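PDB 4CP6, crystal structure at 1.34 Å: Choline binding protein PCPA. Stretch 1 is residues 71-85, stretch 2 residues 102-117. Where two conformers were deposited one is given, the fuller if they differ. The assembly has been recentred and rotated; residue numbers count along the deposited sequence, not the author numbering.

Stretch 1 (71-85) FTVTEVASQAFSYYP
Stretch 2, residues 102-117: SSIKKIQKKGFHGSKA

The two stretches run side by side in the same direction and bury 1161 Å² between them. Stretch 1 is strand through Val76 and then turns; stretch 2 has only the short strand Lys106-Ile107. Register follows Thr74 with Ile104, Glu75 with Lys106, Val76 with Ile107, Ser78 with Gly111, Ser82 with Phe112 and Tyr83 with Gly114, CA-CA 4.3 to 5.1 Å.

Thr74 O accepts from two amides, Lys105 N at 2.7 Å just ahead of the strand and, weakly, Lys106 N at 3.4 Å; the parallel ladder then continues with Val76 N to Lys106 O at 3.0 Å, and closes with Gln108 N to Val76 O at 2.9 Å. Just ahead of it, Ser103 (chi1 p) points toward stretch 1 and donates from OG to Val73 O, 2.7 Å.

Beyond the strands, each stretch makes a type II turn, Ala77-Ala80 and Gln108-Gly111, the third residues Gln79 (phi/psi 69/-5) and Lys110 (58/27) both having positive phi. The turns nest: Ser78 OG (chi1 m) donates to Lys109 O at 2.8 Å, Gln79 N to Lys110 O at 3.0 Å, and Phe81 N to Gly111 O at 2.8 Å. Gly111 leaves a hollow: an ideal CB would be tight against Val76 CG1 at 3.3 Å and would clash with Ile107 CG2 of its own stretch at 2.9 Å.

Val76 (t) is the central bump of the apolar layer. Its CG2 meets Ile104 CG2 at 4.1 Å, its CB lies 4.3 Å from Ile107 CG1, and its CG1 reaches Phe112 CE1 at 3.9 Å. Ile104 (m, m) sends CD1 to within 3.7 Å of Val73 CG1. Phe81 and Phe112, both m, meet obliquely, Phe81 CB 3.6 Å from Phe112 CD2, ring planes at 31°.

On the sheet face shared by Glu75 and Lys106, charge replaces grease: Glu75 OE1 and Lys106 NZ stand 4.2 Å apart, beyond a salt bridge, and a water donates to Glu75 OE1, its oxygen 2.6 Å from that atom, and weakly accepts from Lys106 NZ, its oxygen 3.0 Å away.

A second type II turn in stretch 2, Phe112-Ser115, completes the fit. Tyr83 N donates to His113 O at 2.9 Å, and Gly114 (62/11) suits positive phi; a CB there would clash with Tyr83 O at 2.8 Å. Tyr83 (t, chi2 84°) offers a ring face to Lys116 (m, t, p, t), whose CD sits 3.6 Å from the centroid of the Tyr83 ring, a CH-pi contact. Tyr84 (m) and His113 (t) lie near parallel at 19° but slid apart, Tyr84 CZ 3.4 Å from His113 CD2, while a water links Tyr83 O to His113 NE2.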

# COMPACT_ATOMS: atom_id res chain seq x y z
N PHE A 71 -3.67 19.15 34.93
CA PHE A 71 -3.87 18.07 33.95
C PHE A 71 -2.85 18.23 32.82
O PHE A 71 -2.80 19.26 32.16
CB PHE A 71 -5.28 18.13 33.37
CG PHE A 71 -6.34 17.83 34.40
CD1 PHE A 71 -6.73 16.52 34.66
CD2 PHE A 71 -6.94 18.86 35.13
CE1 PHE A 71 -7.71 16.24 35.62
CE2 PHE A 71 -7.92 18.59 36.08
CZ PHE A 71 -8.28 17.28 36.35
N THR A 72 -1.99 17.21 32.63
CA THR A 72 -1.00 17.22 31.56
C THR A 72 -1.72 16.69 30.31
O THR A 72 -2.51 15.75 30.41
CB THR A 72 0.17 16.32 31.95
OG1 THR A 72 0.81 16.88 33.12
CG2 THR A 72 1.22 16.23 30.86
N VAL A 73 -1.50 17.36 29.16
CA VAL A 73 -2.11 16.95 27.88
C VAL A 73 -1.21 15.83 27.33
O VAL A 73 -0.07 16.10 26.91
CB VAL A 73 -2.23 18.13 26.88
CG1 VAL A 73 -2.91 17.67 25.58
CG2 VAL A 73 -3.00 19.31 27.49
N THR A 74 -1.69 14.57 27.41
CA THR A 74 -0.88 13.41 27.01
C THR A 74 -1.29 12.81 25.67
O THR A 74 -0.58 11.94 25.15
CB THR A 74 -0.94 12.35 28.12
OG1 THR A 74 -2.31 12.01 28.34
CG2 THR A 74 -0.33 12.84 29.45
N GLU A 75 -2.46 13.19 25.15
CA GLU A 75 -2.94 12.60 23.90
C GLU A 75 -3.63 13.60 23.03
O GLU A 75 -4.27 14.54 23.53
CB GLU A 75 -3.91 11.44 24.19
CG GLU A 75 -3.32 10.37 25.10
CD GLU A 75 -4.07 9.06 25.18
OE1 GLU A 75 -5.00 8.86 24.37
OE2 GLU A 75 -3.74 8.25 26.07
N VAL A 76 -3.53 13.40 21.71
CA VAL A 76 -4.32 14.13 20.74
C VAL A 76 -5.54 13.23 20.46
O VAL A 76 -5.37 12.09 19.98
CB VAL A 76 -3.56 14.47 19.45
CG1 VAL A 76 -4.49 15.06 18.41
CG2 VAL A 76 -2.40 15.44 19.75
N ALA A 77 -6.75 13.72 20.78
CA ALA A 77 -7.95 12.92 20.59
C ALA A 77 -8.27 12.72 19.11
O ALA A 77 -7.94 13.56 18.27
CB ALA A 77 -9.13 13.59 21.27
N SER A 78 -9.04 11.65 18.79
CA SER A 78 -9.50 11.46 17.44
C SER A 78 -10.24 12.73 16.98
O SER A 78 -11.03 13.32 17.74
CB SER A 78 -10.47 10.29 17.36
OG SER A 78 -9.77 9.12 17.72
N GLN A 79 -10.00 13.15 15.72
CA GLN A 79 -10.61 14.32 15.08
C GLN A 79 -10.16 15.66 15.66
O GLN A 79 -10.53 16.67 15.09
CB GLN A 79 -12.17 14.25 15.14
CG GLN A 79 -12.79 12.90 14.75
CD GLN A 79 -12.60 12.51 13.31
OE1 GLN A 79 -12.31 13.35 12.44
NE2 GLN A 79 -12.67 11.23 13.02
N ALA A 80 -9.35 15.69 16.74
CA ALA A 80 -9.05 16.99 17.37
C ALA A 80 -8.49 18.03 16.43
O ALA A 80 -8.92 19.20 16.46
CB ALA A 80 -8.13 16.81 18.56
N PHE A 81 -7.53 17.64 15.59
CA PHE A 81 -6.94 18.57 14.65
C PHE A 81 -7.22 18.15 13.21
O PHE A 81 -6.42 18.36 12.29
CB PHE A 81 -5.46 18.83 14.95
CG PHE A 81 -5.32 19.45 16.32
CD1 PHE A 81 -5.77 20.76 16.57
CD2 PHE A 81 -4.79 18.73 17.38
CE1 PHE A 81 -5.68 21.32 17.84
CE2 PHE A 81 -4.71 19.29 18.66
CZ PHE A 81 -5.16 20.58 18.89
N SER A 82 -8.40 17.56 13.02
CA SER A 82 -8.79 17.20 11.67
C SER A 82 -9.32 18.43 10.95
O SER A 82 -9.84 19.38 11.58
CB SER A 82 -9.83 16.10 11.67
OG SER A 82 -10.99 16.57 12.33
N TYR A 83 -9.22 18.41 9.64
CA TYR A 83 -9.72 19.47 8.81
C TYR A 83 -10.81 18.86 7.98
O TYR A 83 -10.57 17.87 7.26
CB TYR A 83 -8.63 20.10 7.91
CG TYR A 83 -9.24 21.03 6.88
CD1 TYR A 83 -9.56 22.35 7.20
CD2 TYR A 83 -9.72 20.53 5.67
CE1 TYR A 83 -10.21 23.18 6.29
CE2 TYR A 83 -10.45 21.33 4.78
CZ TYR A 83 -10.68 22.66 5.09
OH TYR A 83 -11.36 23.46 4.20
N TYR A 84 -11.98 19.47 8.06
CA TYR A 84 -13.14 19.12 7.26
C TYR A 84 -13.78 20.36 6.69
O TYR A 84 -13.95 21.36 7.39
CB TYR A 84 -14.20 18.37 8.08
CG TYR A 84 -13.75 17.01 8.52
CD1 TYR A 84 -13.83 15.91 7.66
CD2 TYR A 84 -13.35 16.78 9.83
CE1 TYR A 84 -13.43 14.64 8.07
CE2 TYR A 84 -12.98 15.51 10.26
CZ TYR A 84 -13.00 14.45 9.38
OH TYR A 84 -12.61 13.21 9.82
N PRO A 85 -14.24 20.28 5.45
CA PRO A 85 -15.01 21.38 4.88
C PRO A 85 -16.38 21.45 5.55
O PRO A 85 -16.85 20.47 6.15
CB PRO A 85 -15.14 21.02 3.42
CG PRO A 85 -15.06 19.51 3.38
CD PRO A 85 -14.17 19.12 4.53
N SER A 102 6.27 18.03 24.20
CA SER A 102 6.84 16.76 24.61
C SER A 102 5.87 15.85 25.36
O SER A 102 5.99 14.63 25.25
CB SER A 102 8.13 16.96 25.41
OG SER A 102 7.88 17.69 26.59
N SER A 103 4.89 16.41 26.08
CA SER A 103 3.92 15.63 26.84
C SER A 103 3.03 14.69 26.01
O SER A 103 2.45 13.77 26.57
CB SER A 103 3.04 16.56 27.68
OG SER A 103 2.27 17.45 26.90
N ILE A 104 2.88 14.96 24.69
CA ILE A 104 2.01 14.07 23.89
C ILE A 104 2.64 12.68 23.73
O ILE A 104 3.70 12.57 23.12
CB ILE A 104 1.68 14.70 22.52
CG1 ILE A 104 0.99 16.08 22.66
CG2 ILE A 104 0.85 13.72 21.62
CD1 ILE A 104 -0.43 16.08 23.39
N LYS A 105 1.98 11.65 24.25
CA LYS A 105 2.45 10.27 24.14
C LYS A 105 1.71 9.49 23.04
O LYS A 105 2.22 8.48 22.58
CB LYS A 105 2.28 9.55 25.48
CG LYS A 105 3.11 8.26 25.52
CD LYS A 105 3.27 7.73 26.94
CE LYS A 105 3.99 6.40 26.95
NZ LYS A 105 4.46 6.03 28.31
N LYS A 106 0.49 9.91 22.68
CA LYS A 106 -0.28 9.19 21.67
C LYS A 106 -1.06 10.15 20.83
O LYS A 106 -1.63 11.11 21.36
CB LYS A 106 -1.25 8.21 22.36
CG LYS A 106 -2.05 7.35 21.39
CD LYS A 106 -2.49 6.02 21.98
CE LYS A 106 -3.59 6.16 22.99
NZ LYS A 106 -4.20 4.85 23.34
N ILE A 107 -1.12 9.90 19.54
CA ILE A 107 -2.00 10.58 18.59
C ILE A 107 -3.04 9.52 18.24
O ILE A 107 -2.71 8.48 17.66
CB ILE A 107 -1.27 11.13 17.36
CG1 ILE A 107 -0.32 12.28 17.78
CG2 ILE A 107 -2.33 11.62 16.33
CD1 ILE A 107 0.74 12.69 16.69
N GLN A 108 -4.27 9.73 18.68
CA GLN A 108 -5.37 8.80 18.43
C GLN A 108 -5.74 8.76 16.94
O GLN A 108 -5.32 9.60 16.14
CB GLN A 108 -6.59 9.19 19.27
CG GLN A 108 -6.36 8.97 20.76
CD GLN A 108 -7.46 9.50 21.64
OE1 GLN A 108 -7.26 9.77 22.86
NE2 GLN A 108 -8.63 9.69 21.06
N LYS A 109 -6.58 7.77 16.58
CA LYS A 109 -6.98 7.60 15.18
C LYS A 109 -7.56 8.89 14.62
O LYS A 109 -8.34 9.57 15.30
CB LYS A 109 -7.98 6.45 14.98
CG LYS A 109 -9.21 6.51 15.85
CD LYS A 109 -10.05 5.25 15.69
CE LYS A 109 -11.36 5.45 16.41
NZ LYS A 109 -12.36 4.40 16.05
N LYS A 110 -7.15 9.26 13.40
CA LYS A 110 -7.68 10.47 12.75
C LYS A 110 -7.44 11.74 13.56
O LYS A 110 -8.15 12.74 13.35
CB LYS A 110 -9.17 10.27 12.39
CG LYS A 110 -9.32 9.23 11.28
CD LYS A 110 -10.70 9.14 10.72
CE LYS A 110 -10.62 8.29 9.48
NZ LYS A 110 -11.93 8.27 8.76
N GLY A 111 -6.41 11.76 14.41
CA GLY A 111 -6.15 12.99 15.19
C GLY A 111 -5.88 14.20 14.33
O GLY A 111 -6.21 15.33 14.73
N PHE A 112 -5.29 14.02 13.13
CA PHE A 112 -4.95 15.09 12.19
C PHE A 112 -5.48 14.76 10.80
O PHE A 112 -4.89 15.16 9.80
CB PHE A 112 -3.42 15.30 12.15
CG PHE A 112 -2.81 15.81 13.43
CD1 PHE A 112 -2.47 14.93 14.46
CD2 PHE A 112 -2.51 17.16 13.60
CE1 PHE A 112 -1.84 15.39 15.62
CE2 PHE A 112 -1.93 17.62 14.76
CZ PHE A 112 -1.60 16.75 15.77
N HIS A 113 -6.64 14.07 10.72
CA HIS A 113 -7.18 13.72 9.41
C HIS A 113 -7.30 14.98 8.53
O HIS A 113 -7.88 15.98 8.99
CB HIS A 113 -8.56 13.05 9.53
CG HIS A 113 -9.29 13.08 8.22
ND1 HIS A 113 -9.11 12.09 7.29
CD2 HIS A 113 -10.07 14.06 7.69
CE1 HIS A 113 -9.79 12.49 6.21
NE2 HIS A 113 -10.40 13.65 6.43
N GLY A 114 -6.86 14.91 7.28
CA GLY A 114 -6.98 16.01 6.33
C GLY A 114 -6.26 17.28 6.71
O GLY A 114 -6.48 18.32 6.06
N SER A 115 -5.40 17.24 7.73
CA SER A 115 -4.72 18.43 8.21
C SER A 115 -4.14 19.30 7.11
O SER A 115 -3.46 18.81 6.23
CB SER A 115 -3.61 18.05 9.19
OG SER A 115 -2.92 19.19 9.68
N LYS A 116 -4.37 20.61 7.20
CA LYS A 116 -3.80 21.54 6.23
C LYS A 116 -2.42 22.04 6.67
O LYS A 116 -1.81 22.83 5.94
CB LYS A 116 -4.74 22.72 6.03
CG LYS A 116 -6.01 22.32 5.30
CD LYS A 116 -6.88 23.54 5.08
CE LYS A 116 -6.29 24.57 4.15
NZ LYS A 116 -7.26 25.67 3.89
N ALA A 117 -1.91 21.57 7.82
CA ALA A 117 -0.58 21.98 8.26
C ALA A 117 0.48 21.42 7.28
O ALA A 117 0.45 20.23 6.90
CB ALA A 117 -0.31 21.46 9.66
O HOH W 1 -6.47 6.69 24.14
O HOH W 2 -13.89 10.05 10.59
O HOH W 3 -11.11 16.13 5.31
O HOH W 4 -12.32 11.02 8.04